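OxsB protein (Bacillus megaterium, PDB 5UL3) catalyses, as a cobalamin-dependent radical S-adenosylmethionine enzyme, the oxidative ring contraction of dAMP to an oxetane aldehyde in oxetanocin A biosynthesis. Local coordinates at residues 177-181 / 208-212; 117-123 / 152-158. All blocks are in the same frame, centred on the assembly; numbering follows the deposited sequence. Where two conformers were deposited one is given.

Contact 1: residues 177-181 / 208-212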
# COMPACT_ATOMS: atom_id res chain seq x y z
N GLN A 177 -26.88 -9.19 -11.16
CA GLN A 177 -27.90 -8.14 -11.16
C GLN A 177 -27.79 -7.22 -9.94
O GLN A 177 -28.74 -7.10 -9.16
CB GLN A 177 -29.29 -8.74 -11.27
CG GLN A 177 -29.56 -9.34 -12.64
CD GLN A 177 -29.53 -8.27 -13.71
OE1 GLN A 177 -30.15 -7.21 -13.55
NE2 GLN A 177 -28.80 -8.51 -14.78
N PRO A 178 -26.65 -6.58 -9.75
CA PRO A 178 -26.46 -5.75 -8.55
C PRO A 178 -27.32 -4.49 -8.60
O PRO A 178 -27.67 -3.98 -9.66
CB PRO A 178 -24.97 -5.40 -8.60
CG PRO A 178 -24.63 -5.43 -10.06
CD PRO A 178 -25.48 -6.54 -10.64
N ASP A 179 -27.62 -3.96 -7.41
CA ASP A 179 -28.27 -2.66 -7.31
C ASP A 179 -27.29 -1.51 -7.30
O ASP A 179 -27.66 -0.39 -7.69
CB ASP A 179 -29.12 -2.62 -6.04
CG ASP A 179 -30.11 -3.75 -5.99
OD1 ASP A 179 -30.83 -3.92 -6.99
OD2 ASP A 179 -30.11 -4.51 -5.01
N ILE A 180 -26.07 -1.74 -6.84
CA ILE A 180 -25.01 -0.74 -6.84
C ILE A 180 -23.76 -1.41 -7.39
O ILE A 180 -23.43 -2.52 -6.97
CB ILE A 180 -24.73 -0.19 -5.43
CG1 ILE A 180 -25.97 0.50 -4.85
CG2 ILE A 180 -23.57 0.85 -5.48
CD1 ILE A 180 -25.89 0.74 -3.34
N ILE A 181 -23.08 -0.75 -8.32
CA ILE A 181 -21.82 -1.25 -8.85
C ILE A 181 -20.75 -0.22 -8.48
O ILE A 181 -20.94 0.97 -8.72
CB ILE A 181 -21.86 -1.46 -10.37
CG1 ILE A 181 -22.91 -2.53 -10.72
CG2 ILE A 181 -20.48 -1.89 -10.88
CD1 ILE A 181 -23.20 -2.60 -12.21
N ASP A 208 -30.18 -4.50 -19.60
CA ASP A 208 -29.59 -5.70 -19.02
C ASP A 208 -29.14 -5.51 -17.57
O ASP A 208 -28.95 -6.51 -16.86
CB ASP A 208 -28.38 -6.14 -19.84
CG ASP A 208 -28.76 -6.50 -21.27
OD1 ASP A 208 -29.86 -7.06 -21.47
OD2 ASP A 208 -27.96 -6.20 -22.19
N LEU A 209 -28.93 -4.27 -17.15
CA LEU A 209 -28.52 -3.91 -15.79
C LEU A 209 -29.31 -2.69 -15.36
O LEU A 209 -29.69 -1.86 -16.19
CB LEU A 209 -27.02 -3.55 -15.69
CG LEU A 209 -25.92 -4.59 -15.93
CD1 LEU A 209 -24.54 -3.91 -16.02
CD2 LEU A 209 -25.94 -5.65 -14.85
N SER A 210 -29.56 -2.58 -14.06
CA SER A 210 -30.08 -1.33 -13.51
C SER A 210 -29.42 -1.12 -12.15
O SER A 210 -29.71 -1.85 -11.20
CB SER A 210 -31.61 -1.36 -13.39
OG SER A 210 -32.20 -1.47 -14.68
N SER A 211 -28.52 -0.14 -12.08
CA SER A 211 -27.68 0.03 -10.91
C SER A 211 -27.29 1.48 -10.74
O SER A 211 -27.08 2.22 -11.72
CB SER A 211 -26.40 -0.83 -11.00
OG SER A 211 -26.67 -2.17 -11.35
N ILE A 212 -27.18 1.89 -9.47
CA ILE A 212 -26.37 3.05 -9.12
C ILE A 212 -24.91 2.71 -9.38
O ILE A 212 -24.42 1.66 -8.93
CB ILE A 212 -26.59 3.40 -7.64
CG1 ILE A 212 -28.05 3.74 -7.36
CG2 ILE A 212 -25.64 4.56 -7.22
CD1 ILE A 212 -28.35 3.88 -5.87
O HOH W 1 -28.81 -4.87 -12.38
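The Q177 side chain has CG anti to its carbonyl carbon (chi1 -70°) and bends again at chi2, which swings its amide across to the 208-212 segment. In S211 the hydroxyl is likewise anti to the carbonyl carbon, at chi1 -49°, and points at the carbonyl of P178. The Q177 bond is nearly straight: NE2 donates a hydrogen bond to D208 O at 2.9 Å, with the oxygen lying in the amide plane. NE2 also binds L174 O, at the end of helix 166-176, so two carbonyls fix how the amide is turned. S211 OG donates to P178 O at 2.7 Å, but it comes from above the carbonyl plane. The methyl CD1 of I181 rests against the same hydroxyl, 3.6 Å from S211 OG. A water bridges the two segments between these bonds. It accepts from S210 N at 2.9 Å and lies within bonding distance of Q177 OE1 and P178 O. At I180 and I212 the chains form one parallel bridge. I212 N binds D179 O at 2.9 Å, and I181 N binds I212 O at 2.8 Å. I180 and I212 lie side by side on one face, with CG1 of I180 4.1 Å from CB of I212. This is the opening of strands 180-184 and 212-216 in the Rossmann-like cobalamin domain. On the I180 and I212 face lies helix 242-252, through I249, M251 and L252. I181 and L209 instead pack on helices 190-205 and 166-176, while strand 119-124 borders strand 180-184.

Contact 2: residues 117-123 / 152-158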
# COMPACT_ATOMS: atom_id res chain seq x y z
N LEU A 117 -32.16 -7.58 1.32
CA LEU A 117 -30.95 -6.77 1.19
C LEU A 117 -30.67 -6.45 -0.28
O LEU A 117 -30.80 -7.33 -1.15
CB LEU A 117 -29.75 -7.50 1.81
CG LEU A 117 -29.82 -7.84 3.30
CD1 LEU A 117 -28.49 -8.42 3.76
CD2 LEU A 117 -30.16 -6.61 4.10
N PRO A 118 -30.25 -5.23 -0.59
CA PRO A 118 -29.77 -4.94 -1.94
C PRO A 118 -28.45 -5.65 -2.18
O PRO A 118 -27.79 -6.13 -1.25
CB PRO A 118 -29.59 -3.42 -1.95
CG PRO A 118 -29.33 -3.07 -0.53
CD PRO A 118 -30.10 -4.07 0.32
N THR A 119 -28.09 -5.74 -3.44
CA THR A 119 -26.83 -6.36 -3.85
C THR A 119 -25.87 -5.27 -4.30
O THR A 119 -26.26 -4.37 -5.07
CB THR A 119 -27.05 -7.38 -4.96
OG1 THR A 119 -27.75 -8.51 -4.41
CG2 THR A 119 -25.70 -7.86 -5.52
N VAL A 120 -24.64 -5.35 -3.82
CA VAL A 120 -23.57 -4.42 -4.17
C VAL A 120 -22.43 -5.25 -4.75
O VAL A 120 -21.95 -6.18 -4.10
CB VAL A 120 -23.08 -3.64 -2.94
CG1 VAL A 120 -21.92 -2.74 -3.30
CG2 VAL A 120 -24.24 -2.84 -2.31
N THR A 121 -21.99 -4.91 -5.96
CA THR A 121 -20.80 -5.53 -6.55
C THR A 121 -19.68 -4.50 -6.57
O THR A 121 -19.87 -3.38 -7.06
CB THR A 121 -21.07 -6.05 -7.97
OG1 THR A 121 -22.07 -7.07 -7.91
CG2 THR A 121 -19.81 -6.68 -8.56
N LEU A 122 -18.54 -4.87 -5.99
CA LEU A 122 -17.35 -4.02 -5.92
C LEU A 122 -16.27 -4.69 -6.74
O LEU A 122 -15.99 -5.88 -6.54
CB LEU A 122 -16.87 -3.85 -4.48
CG LEU A 122 -17.90 -3.22 -3.55
CD1 LEU A 122 -17.39 -3.23 -2.12
CD2 LEU A 122 -18.22 -1.78 -4.00
N VAL A 123 -15.64 -3.92 -7.62
CA VAL A 123 -14.66 -4.42 -8.58
C VAL A 123 -13.33 -3.71 -8.34
O VAL A 123 -13.26 -2.48 -8.45
CB VAL A 123 -15.13 -4.20 -10.02
CG1 VAL A 123 -14.16 -4.88 -11.01
CG2 VAL A 123 -16.56 -4.72 -10.21
N LEU A 152 -26.08 -4.63 5.78
CA LEU A 152 -26.71 -3.65 4.91
C LEU A 152 -26.92 -4.14 3.48
O LEU A 152 -27.80 -3.63 2.79
CB LEU A 152 -25.88 -2.36 4.89
CG LEU A 152 -25.82 -1.57 6.21
CD1 LEU A 152 -24.80 -0.45 6.10
CD2 LEU A 152 -27.19 -1.02 6.60
N ALA A 153 -26.14 -5.12 3.03
CA ALA A 153 -26.20 -5.54 1.63
C ALA A 153 -25.55 -6.90 1.50
O ALA A 153 -24.72 -7.29 2.32
CB ALA A 153 -25.48 -4.55 0.70
N LYS A 154 -25.97 -7.62 0.47
CA LYS A 154 -25.18 -8.72 -0.06
C LYS A 154 -24.10 -8.12 -0.96
O LYS A 154 -24.40 -7.32 -1.84
CB LYS A 154 -26.07 -9.68 -0.84
CG LYS A 154 -27.11 -10.36 0.07
CD LYS A 154 -27.69 -11.60 -0.60
CE LYS A 154 -29.20 -11.67 -0.40
NZ LYS A 154 -29.83 -12.73 -1.25
N VAL A 155 -22.84 -8.48 -0.71
CA VAL A 155 -21.72 -7.88 -1.42
C VAL A 155 -21.05 -8.97 -2.25
O VAL A 155 -20.78 -10.06 -1.75
CB VAL A 155 -20.71 -7.22 -0.46
CG1 VAL A 155 -19.58 -6.52 -1.25
CG2 VAL A 155 -21.41 -6.23 0.47
N GLU A 156 -20.79 -8.65 -3.51
CA GLU A 156 -20.01 -9.52 -4.40
C GLU A 156 -18.71 -8.80 -4.72
O GLU A 156 -18.72 -7.61 -5.03
CB GLU A 156 -20.79 -9.83 -5.68
CG GLU A 156 -19.92 -10.33 -6.84
CD GLU A 156 -20.24 -11.76 -7.26
OE1 GLU A 156 -21.19 -12.35 -6.69
OE2 GLU A 156 -19.55 -12.29 -8.17
N LEU A 157 -17.60 -9.53 -4.63
CA LEU A 157 -16.26 -8.98 -4.87
C LEU A 157 -15.71 -9.56 -6.16
O LEU A 157 -15.75 -10.78 -6.37
CB LEU A 157 -15.32 -9.32 -3.72
CG LEU A 157 -15.62 -8.59 -2.40
CD1 LEU A 157 -14.80 -9.19 -1.26
CD2 LEU A 157 -15.30 -7.11 -2.60
N ILE A 158 -15.20 -8.68 -7.02
CA ILE A 158 -14.50 -9.06 -8.24
C ILE A 158 -13.14 -8.38 -8.21
O ILE A 158 -13.05 -7.18 -7.94
CB ILE A 158 -15.28 -8.63 -9.50
CG1 ILE A 158 -16.70 -9.20 -9.49
CG2 ILE A 158 -14.52 -9.10 -10.76
CD1 ILE A 158 -17.55 -8.67 -10.63
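V120 lays its CG2 methyl against CB of A153, at 3.7 Å. Further along the same face, L122 CD1 reaches back to V155 CG1 at 4.0 Å. The two side chains cross at a slant, and CB of L122 meets CD2 of L157. The other face carries T119, T121, V123, K154, E156 and I158. Here T121 and E156 run side by side. T121 OG1 is anti to the carbonyl carbon (chi1 -63°) and faces the E156 chain, 3.8 Å from its CB. The hydroxyl is buried and has no polar partner in the model. The other branch, CG2, meets I158 CD1 at 3.7 Å. E156 turns its carboxylate away, and OE2 takes a hydrogen bond from N172 of helix 166-176. At the start of the pair, L117 folds over the backbone of L152 and A153, and the P118 ring sits beside L152 O, with CD at 3.4 Å. A regular parallel ladder holds the two backbones. K154 N binds P118 O, at 2.9 Å, the least straight of the five bonds. V120 N then binds K154 O, and E156 N binds V120 O, both at 2.8 Å. L122 N to E156 O and I158 N to L122 O complete the series. The short strand axes cross at -20°, the usual twist of such a sheet. These are the two strands of a beta-alpha-beta unit, and L122 approaches the bound cobalamin. Helix 138-149, the connection of the unit, packs on L122, V155 and L157. Helix 242-252 meets P118, L152 and A153 just ahead of the strands, whereas helix 166-176 covers T121, V123 and I158 on the other face.

From the N terminus, contact 2 comes first. It closes the loop from strand 119-124 through helix 138-149 to strand 154-159. Helix 166-176 then leads to strand 180-184, where contact 1 opens; it closes after helix 190-205, at the start of strand 212-216. The two loops follow one another and neither nest nor cross. In the sheet, however, strands 119-124 and 180-184 are neighbours, so the contacts touch. D179 N lies 2.7 Å from T119 O, a probable hydrogen bond. Each contact pairs two strands, and the bonds between strands 119-124 and 180-184 unite the pairs, giving the order 154-159, 119-124, 180-184, 212-216 within the cobalamin-binding domain.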